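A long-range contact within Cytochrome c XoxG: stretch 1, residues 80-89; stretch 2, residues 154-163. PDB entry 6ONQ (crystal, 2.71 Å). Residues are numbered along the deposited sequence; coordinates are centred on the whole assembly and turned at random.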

ATOM      1  N   VAL A  80      -1.418 -12.415  -1.898  1.00 39.31           N
ATOM      2  CA  VAL A  80      -1.593 -10.984  -2.128  1.00 24.88           C
ATOM      3  C   VAL A  80      -1.151 -10.632  -3.540  1.00 35.36           C
ATOM      4  O   VAL A  80      -0.318 -11.314  -4.138  1.00 43.38           O
ATOM      5  N   ASP A  81      -1.721  -9.550  -4.072  1.00 39.10           N
ATOM      6  CA  ASP A  81      -1.324  -9.045  -5.378  1.00 24.96           C
ATOM      7  C   ASP A  81       0.116  -8.547  -5.329  1.00 26.73           C
ATOM      8  O   ASP A  81       0.705  -8.365  -4.259  1.00 27.17           O
ATOM      9  N   TRP A  82       0.676  -8.298  -6.513  1.00 28.37           N
ATOM     10  CA  TRP A  82       2.088  -7.944  -6.594  1.00 22.31           C
ATOM     11  C   TRP A  82       2.393  -6.682  -5.799  1.00 27.12           C
ATOM     12  O   TRP A  82       3.348  -6.642  -5.014  1.00 31.64           O
ATOM     13  N   PHE A  83       1.579  -5.643  -5.969  1.00 33.72           N
ATOM     14  CA  PHE A  83       1.931  -4.350  -5.395  1.00 26.22           C
ATOM     15  C   PHE A  83       1.803  -4.341  -3.879  1.00 25.16           C
ATOM     16  O   PHE A  83       2.516  -3.587  -3.211  1.00 21.75           O
ATOM     17  N   THR A  84       0.935  -5.170  -3.306  1.00 22.66           N
ATOM     18  CA  THR A  84       0.963  -5.300  -1.854  1.00 16.04           C
ATOM     19  C   THR A  84       2.276  -5.926  -1.403  1.00 27.07           C
ATOM     20  O   THR A  84       2.927  -5.431  -0.475  1.00 32.38           O
ATOM     21  N   TYR A  85       2.692  -7.012  -2.064  1.00 36.58           N
ATOM     22  CA  TYR A  85       3.983  -7.627  -1.758  1.00 32.74           C
ATOM     23  C   TYR A  85       5.117  -6.623  -1.937  1.00 27.62           C
ATOM     24  O   TYR A  85       5.896  -6.374  -1.009  1.00 30.04           O
ATOM     25  N   SER A  86       5.199  -6.009  -3.119  1.00 23.33           N
ATOM     26  CA  SER A  86       6.292  -5.089  -3.409  1.00 22.95           C
ATOM     27  C   SER A  86       6.292  -3.901  -2.451  1.00 32.70           C
ATOM     28  O   SER A  86       7.353  -3.483  -1.968  1.00 34.97           O
ATOM     29  N   GLY A  87       5.110  -3.349  -2.162  1.00 28.52           N
ATOM     30  CA  GLY A  87       5.021  -2.207  -1.267  1.00 14.00           C
ATOM     31  C   GLY A  87       5.451  -2.504   0.156  1.00 14.52           C
ATOM     32  O   GLY A  87       6.003  -1.629   0.828  1.00 12.19           O
ATOM     33  N   TYR A  88       5.196  -3.724   0.642  1.00 20.88           N
ATOM     34  CA  TYR A  88       5.738  -4.121   1.939  1.00 21.35           C
ATOM     35  C   TYR A  88       7.250  -3.942   1.959  1.00 28.39           C
ATOM     36  O   TYR A  88       7.806  -3.313   2.867  1.00 21.52           O
ATOM     37  N   ARG A  89       7.931  -4.475   0.946  1.00 24.62           N
ATOM     38  CA  ARG A  89       9.385  -4.454   0.974  1.00 22.44           C
ATOM     39  C   ARG A  89       9.908  -3.029   0.889  1.00 25.71           C
ATOM     40  O   ARG A  89      10.806  -2.647   1.650  1.00 31.87           O
ATOM     41  N   CYS A 154       9.241   5.810  -7.587  1.00 22.60           N
ATOM     42  CA  CYS A 154       8.796   4.845  -8.586  1.00 18.43           C
ATOM     43  C   CYS A 154       8.010   3.707  -7.978  1.00 12.46           C
ATOM     44  O   CYS A 154       7.454   2.896  -8.719  1.00 31.41           O
ATOM     45  N   TYR A 155       7.974   3.610  -6.656  1.00 22.94           N
ATOM     46  CA  TYR A 155       7.182   2.604  -5.972  1.00 22.58           C
ATOM     47  C   TYR A 155       6.113   3.243  -5.101  1.00 14.99           C
ATOM     48  O   TYR A 155       5.665   2.636  -4.125  1.00 21.41           O
ATOM     49  N   ALA A 156       5.689   4.458  -5.459  1.00 19.42           N
ATOM     50  CA  ALA A 156       4.671   5.171  -4.694  1.00 13.73           C
ATOM     51  C   ALA A 156       3.349   4.417  -4.674  1.00 16.39           C
ATOM     52  O   ALA A 156       2.691   4.334  -3.633  1.00 14.54           O
ATOM     53  N   ASN A 157       2.938   3.867  -5.820  1.00 19.16           N
ATOM     54  CA  ASN A 157       1.718   3.068  -5.852  1.00 14.92           C
ATOM     55  C   ASN A 157       1.859   1.811  -5.006  1.00 17.58           C
ATOM     56  O   ASN A 157       0.900   1.380  -4.358  1.00 17.52           O
ATOM     57  N   ASP A 158       3.041   1.201  -5.009  1.00 18.42           N
ATOM     58  CA  ASP A 158       3.263   0.034  -4.168  1.00 18.15           C
ATOM     59  C   ASP A 158       3.077   0.381  -2.695  1.00 16.35           C
ATOM     60  O   ASP A 158       2.390  -0.331  -1.954  1.00 19.33           O
ATOM     61  N   LEU A 159       3.661   1.493  -2.257  1.00 11.05           N
ATOM     62  CA  LEU A 159       3.513   1.886  -0.862  1.00 14.26           C
ATOM     63  C   LEU A 159       2.060   2.191  -0.522  1.00 20.43           C
ATOM     64  O   LEU A 159       1.577   1.807   0.550  1.00 23.23           O
ATOM     65  N   TYR A 160       1.341   2.859  -1.438  1.00 21.79           N
ATOM     66  CA  TYR A 160      -0.067   3.180  -1.213  1.00  8.45           C
ATOM     67  C   TYR A 160      -0.902   1.919  -1.067  1.00 10.61           C
ATOM     68  O   TYR A 160      -1.682   1.782  -0.118  1.00 16.23           O
ATOM     69  N   VAL A 161      -0.742   0.979  -1.997  1.00 12.49           N
ATOM     70  CA  VAL A 161      -1.533  -0.249  -1.986  1.00 14.25           C
ATOM     71  C   VAL A 161      -1.332  -1.014  -0.682  1.00 12.85           C
ATOM     72  O   VAL A 161      -2.294  -1.366   0.008  1.00 15.74           O
ATOM     73  N   TYR A 162      -0.080  -1.284  -0.327  1.00 15.25           N
ATOM     74  CA  TYR A 162       0.210  -2.003   0.910  1.00 13.19           C
ATOM     75  C   TYR A 162      -0.365  -1.281   2.134  1.00 17.71           C
ATOM     76  O   TYR A 162      -1.025  -1.889   2.983  1.00 12.77           O
ATOM     77  N   LEU A 163      -0.107   0.020   2.255  1.00 15.37           N
ATOM     78  CA  LEU A 163      -0.611   0.729   3.422  1.00 12.30           C
ATOM     79  C   LEU A 163      -2.130   0.876   3.381  1.00 21.29           C
ATOM     80  O   LEU A 163      -2.766   1.026   4.429  1.00 13.69           O
TER

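Two helices of Cytochrome c XoxG, 82-89 and 156-163, cross at close to a right angle (101° between their directions) and pack tightly around a glycine, with one buried hydrogen bond on one flank of the glycine and an aromatic pair on the other. The axes approach to 7.2 Å, and the contact buries 501 Å² in all. Gly87 makes this possible: its CA lies 3.3 Å from Asp158 O, in a CA-H...O contact, and a CB here would point toward the other helix and fall 1.9 Å from that same oxygen, a clash. Asp158 (chi1 m) leaves its helix sideways and accepts the hydrogen bond across the contact, from Ser86 OG (chi1 t) to Asp158 OD2, at a short 2.6 Å. Asp158 OD1 sits at the edge of the Phe83 ring, 3.2 Å from Phe83 CD2. Phe83 (chi1 m) points toward the second helix, and its CB also meets Val161 CG1 at 4.2 Å. Val161 (chi1 t) points in as well; its CG1 lies 3.3 Å from Thr84 OG1 and 4.0 Å from Asp81 OD1, covering the polar cluster that caps the first helix. In that cluster Thr84 OG1 (chi1 m) donates to Asp81 OD1 at 2.5 Å, while the capping bonds from the backbone Thr84 N to Asp81 OD1 (3.4 Å) and Phe83 N to Asp81 OD2 (3.0 Å) are weak. Tyr162 (chi1 t) points in and has more area covered than any other residue here. Tyr162 CB rests 3.8 Å from Gly87 C, and Tyr88 CA sits over the face of the Tyr162 ring, 3.9 Å from its centroid. Tyr88 (chi1 t) turns its edge toward the Tyr162 face, with centroids 5.6 Å apart and planes at 80°. Leu159 starts away from the contact, but its end returns, bringing Leu159 CD2 to 3.7 Å from Gly87 O.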

ATOM      1  CB  VAL A  80      -0.815 -10.114  -1.117  1.00 27.61           C
ATOM      2  CG1 VAL A  80      -1.137 -10.515   0.321  1.00 25.87           C
ATOM      3  CG2 VAL A  80       0.665 -10.185  -1.397  1.00 34.04           C
ATOM      4  CB  ASP A  81      -2.261  -7.920  -5.839  1.00 32.48           C
ATOM      5  CG  ASP A  81      -1.941  -6.554  -5.191  1.00 38.21           C
ATOM      6  OD1 ASP A  81      -2.189  -6.370  -3.972  1.00 20.90           O
ATOM      7  OD2 ASP A  81      -1.461  -5.646  -5.914  1.00 44.84           O
ATOM      8  CB  TRP A  82       2.510  -7.764  -8.049  1.00 26.73           C
ATOM      9  CG  TRP A  82       3.860  -7.157  -8.136  1.00 31.77           C
ATOM     10  CD1 TRP A  82       4.166  -5.889  -8.533  1.00 42.67           C
ATOM     11  CD2 TRP A  82       5.097  -7.778  -7.783  1.00 31.00           C
ATOM     12  NE1 TRP A  82       5.522  -5.683  -8.459  1.00 41.45           N
ATOM     13  CE2 TRP A  82       6.116  -6.829  -7.999  1.00 50.62           C
ATOM     14  CE3 TRP A  82       5.443  -9.045  -7.304  1.00 43.04           C
ATOM     15  CZ2 TRP A  82       7.459  -7.108  -7.750  1.00 47.81           C
ATOM     16  CZ3 TRP A  82       6.775  -9.322  -7.063  1.00 34.20           C
ATOM     17  CH2 TRP A  82       7.767  -8.358  -7.288  1.00 49.89           C
ATOM     18  CB  PHE A  83       1.091  -3.250  -6.026  1.00 18.94           C
ATOM     19  CG  PHE A  83       1.485  -2.962  -7.432  1.00 32.19           C
ATOM     20  CD1 PHE A  83       1.136  -3.832  -8.451  1.00 47.70           C
ATOM     21  CD2 PHE A  83       2.249  -1.854  -7.737  1.00 44.72           C
ATOM     22  CE1 PHE A  83       1.521  -3.582  -9.751  1.00 52.56           C
ATOM     23  CE2 PHE A  83       2.640  -1.596  -9.041  1.00 40.82           C
ATOM     24  CZ  PHE A  83       2.276  -2.457 -10.044  1.00 51.92           C
ATOM     25  CB  THR A  84      -0.228  -6.113  -1.352  1.00 22.92           C
ATOM     26  OG1 THR A  84      -1.452  -5.467  -1.730  1.00 21.10           O
ATOM     27  CG2 THR A  84      -0.182  -6.222   0.160  1.00 17.87           C
ATOM     28  CB  TYR A  85       4.193  -8.866  -2.642  1.00 35.71           C
ATOM     29  CG  TYR A  85       5.584  -9.472  -2.582  1.00 47.22           C
ATOM     30  CD1 TYR A  85       5.948 -10.345  -1.558  1.00 44.55           C
ATOM     31  CD2 TYR A  85       6.534  -9.176  -3.556  1.00 49.20           C
ATOM     32  CE1 TYR A  85       7.220 -10.897  -1.503  1.00 55.62           C
ATOM     33  CE2 TYR A  85       7.809  -9.724  -3.508  1.00 62.16           C
ATOM     34  CZ  TYR A  85       8.147 -10.583  -2.481  1.00 68.27           C
ATOM     35  OH  TYR A  85       9.414 -11.127  -2.436  1.00 65.21           O
ATOM     36  CB  SER A  86       6.196  -4.617  -4.857  1.00 28.36           C
ATOM     37  OG  SER A  86       7.120  -3.577  -5.110  1.00 45.45           O
ATOM     38  CB  TYR A  88       5.365  -5.575   2.265  1.00 16.72           C
ATOM     39  CG  TYR A  88       5.980  -6.095   3.567  1.00 31.49           C
ATOM     40  CD1 TYR A  88       7.287  -6.575   3.605  1.00 31.88           C
ATOM     41  CD2 TYR A  88       5.253  -6.107   4.757  1.00 37.09           C
ATOM     42  CE1 TYR A  88       7.855  -7.036   4.787  1.00 31.23           C
ATOM     43  CE2 TYR A  88       5.818  -6.570   5.948  1.00 35.84           C
ATOM     44  CZ  TYR A  88       7.122  -7.034   5.953  1.00 43.24           C
ATOM     45  OH  TYR A  88       7.704  -7.499   7.118  1.00 43.28           O
ATOM     46  CB  ARG A  89       9.938  -5.341  -0.144  1.00 26.54           C
ATOM     47  CG  ARG A  89       9.722  -6.835   0.149  1.00 51.09           C
ATOM     48  CD  ARG A  89      10.179  -7.768  -0.975  1.00 74.61           C
ATOM     49  NE  ARG A  89       9.968  -7.198  -2.301  1.00 69.48           N
ATOM     50  CZ  ARG A  89      10.952  -6.907  -3.148  1.00 87.36           C
ATOM     51  NH1 ARG A  89      12.214  -7.141  -2.797  1.00 70.48           N
ATOM     52  NH2 ARG A  89      10.674  -6.384  -4.340  1.00 63.69           N
ATOM     53  CB  CYS A 154       9.990   4.276  -9.360  1.00 25.23           C
ATOM     54  SG  CYS A 154      10.949   5.525 -10.239  1.00 53.87           S
ATOM     55  CB  TYR A 155       8.101   1.691  -5.163  1.00 26.78           C
ATOM     56  CG  TYR A 155       9.192   1.115  -6.033  1.00 40.45           C
ATOM     57  CD1 TYR A 155       8.938   0.033  -6.868  1.00 41.97           C
ATOM     58  CD2 TYR A 155      10.462   1.676  -6.056  1.00 40.58           C
ATOM     59  CE1 TYR A 155       9.922  -0.487  -7.679  1.00 51.11           C
ATOM     60  CE2 TYR A 155      11.454   1.160  -6.864  1.00 47.98           C
ATOM     61  CZ  TYR A 155      11.178   0.079  -7.675  1.00 53.56           C
ATOM     62  OH  TYR A 155      12.169  -0.437  -8.481  1.00 65.94           O
ATOM     63  CB  ALA A 156       4.470   6.564  -5.281  1.00 12.55           C
ATOM     64  CB  ASN A 157       1.367   2.702  -7.291  1.00 16.86           C
ATOM     65  CG  ASN A 157       0.927   3.902  -8.105  1.00 25.57           C
ATOM     66  OD1 ASN A 157       0.679   4.983  -7.563  1.00 26.14           O
ATOM     67  ND2 ASN A 157       0.815   3.714  -9.416  1.00 38.63           N
ATOM     68  CB  ASP A 158       4.661  -0.521  -4.427  1.00 26.32           C
ATOM     69  CG  ASP A 158       4.937  -0.749  -5.910  1.00 38.56           C
ATOM     70  OD1 ASP A 158       4.562   0.116  -6.740  1.00 35.48           O
ATOM     71  OD2 ASP A 158       5.540  -1.796  -6.245  1.00 41.50           O
ATOM     72  CB  LEU A 159       4.407   3.086  -0.571  1.00 17.17           C
ATOM     73  CG  LEU A 159       5.892   2.728  -0.695  1.00 15.30           C
ATOM     74  CD1 LEU A 159       6.748   3.952  -0.986  1.00 11.01           C
ATOM     75  CD2 LEU A 159       6.354   2.023   0.570  1.00 16.24           C
ATOM     76  CB  TYR A 160      -0.602   4.041  -2.356  1.00  8.10           C
ATOM     77  CG  TYR A 160      -2.052   4.427  -2.171  1.00 14.94           C
ATOM     78  CD1 TYR A 160      -2.428   5.333  -1.182  1.00 17.50           C
ATOM     79  CD2 TYR A 160      -3.053   3.873  -2.966  1.00 14.84           C
ATOM     80  CE1 TYR A 160      -3.755   5.680  -0.996  1.00 11.90           C
ATOM     81  CE2 TYR A 160      -4.389   4.220  -2.785  1.00 13.77           C
ATOM     82  CZ  TYR A 160      -4.727   5.124  -1.797  1.00 17.18           C
ATOM     83  OH  TYR A 160      -6.039   5.484  -1.600  1.00 34.18           O
ATOM     84  CB  VAL A 161      -1.177  -1.109  -3.208  1.00 13.67           C
ATOM     85  CG1 VAL A 161      -1.759  -2.479  -3.071  1.00 17.94           C
ATOM     86  CG2 VAL A 161      -1.682  -0.441  -4.470  1.00 14.25           C
ATOM     87  CB  TYR A 162       1.727  -2.180   1.046  1.00 11.73           C
ATOM     88  CG  TYR A 162       2.136  -2.569   2.433  1.00 14.79           C
ATOM     89  CD1 TYR A 162       1.753  -3.784   2.958  1.00 11.87           C
ATOM     90  CD2 TYR A 162       2.868  -1.709   3.235  1.00 11.61           C
ATOM     91  CE1 TYR A 162       2.093  -4.140   4.224  1.00  7.93           C
ATOM     92  CE2 TYR A 162       3.217  -2.071   4.513  1.00  7.43           C
ATOM     93  CZ  TYR A 162       2.822  -3.290   4.996  1.00  5.10           C
ATOM     94  OH  TYR A 162       3.153  -3.687   6.270  1.00 34.03           O
ATOM     95  CB  LEU A 163       0.056   2.090   3.529  1.00 13.63           C
ATOM     96  CG  LEU A 163       1.512   2.197   3.962  1.00 14.56           C
ATOM     97  CD1 LEU A 163       2.010   3.617   3.696  1.00  6.82           C
ATOM     98  CD2 LEU A 163       1.661   1.815   5.434  1.00 11.15           C
TER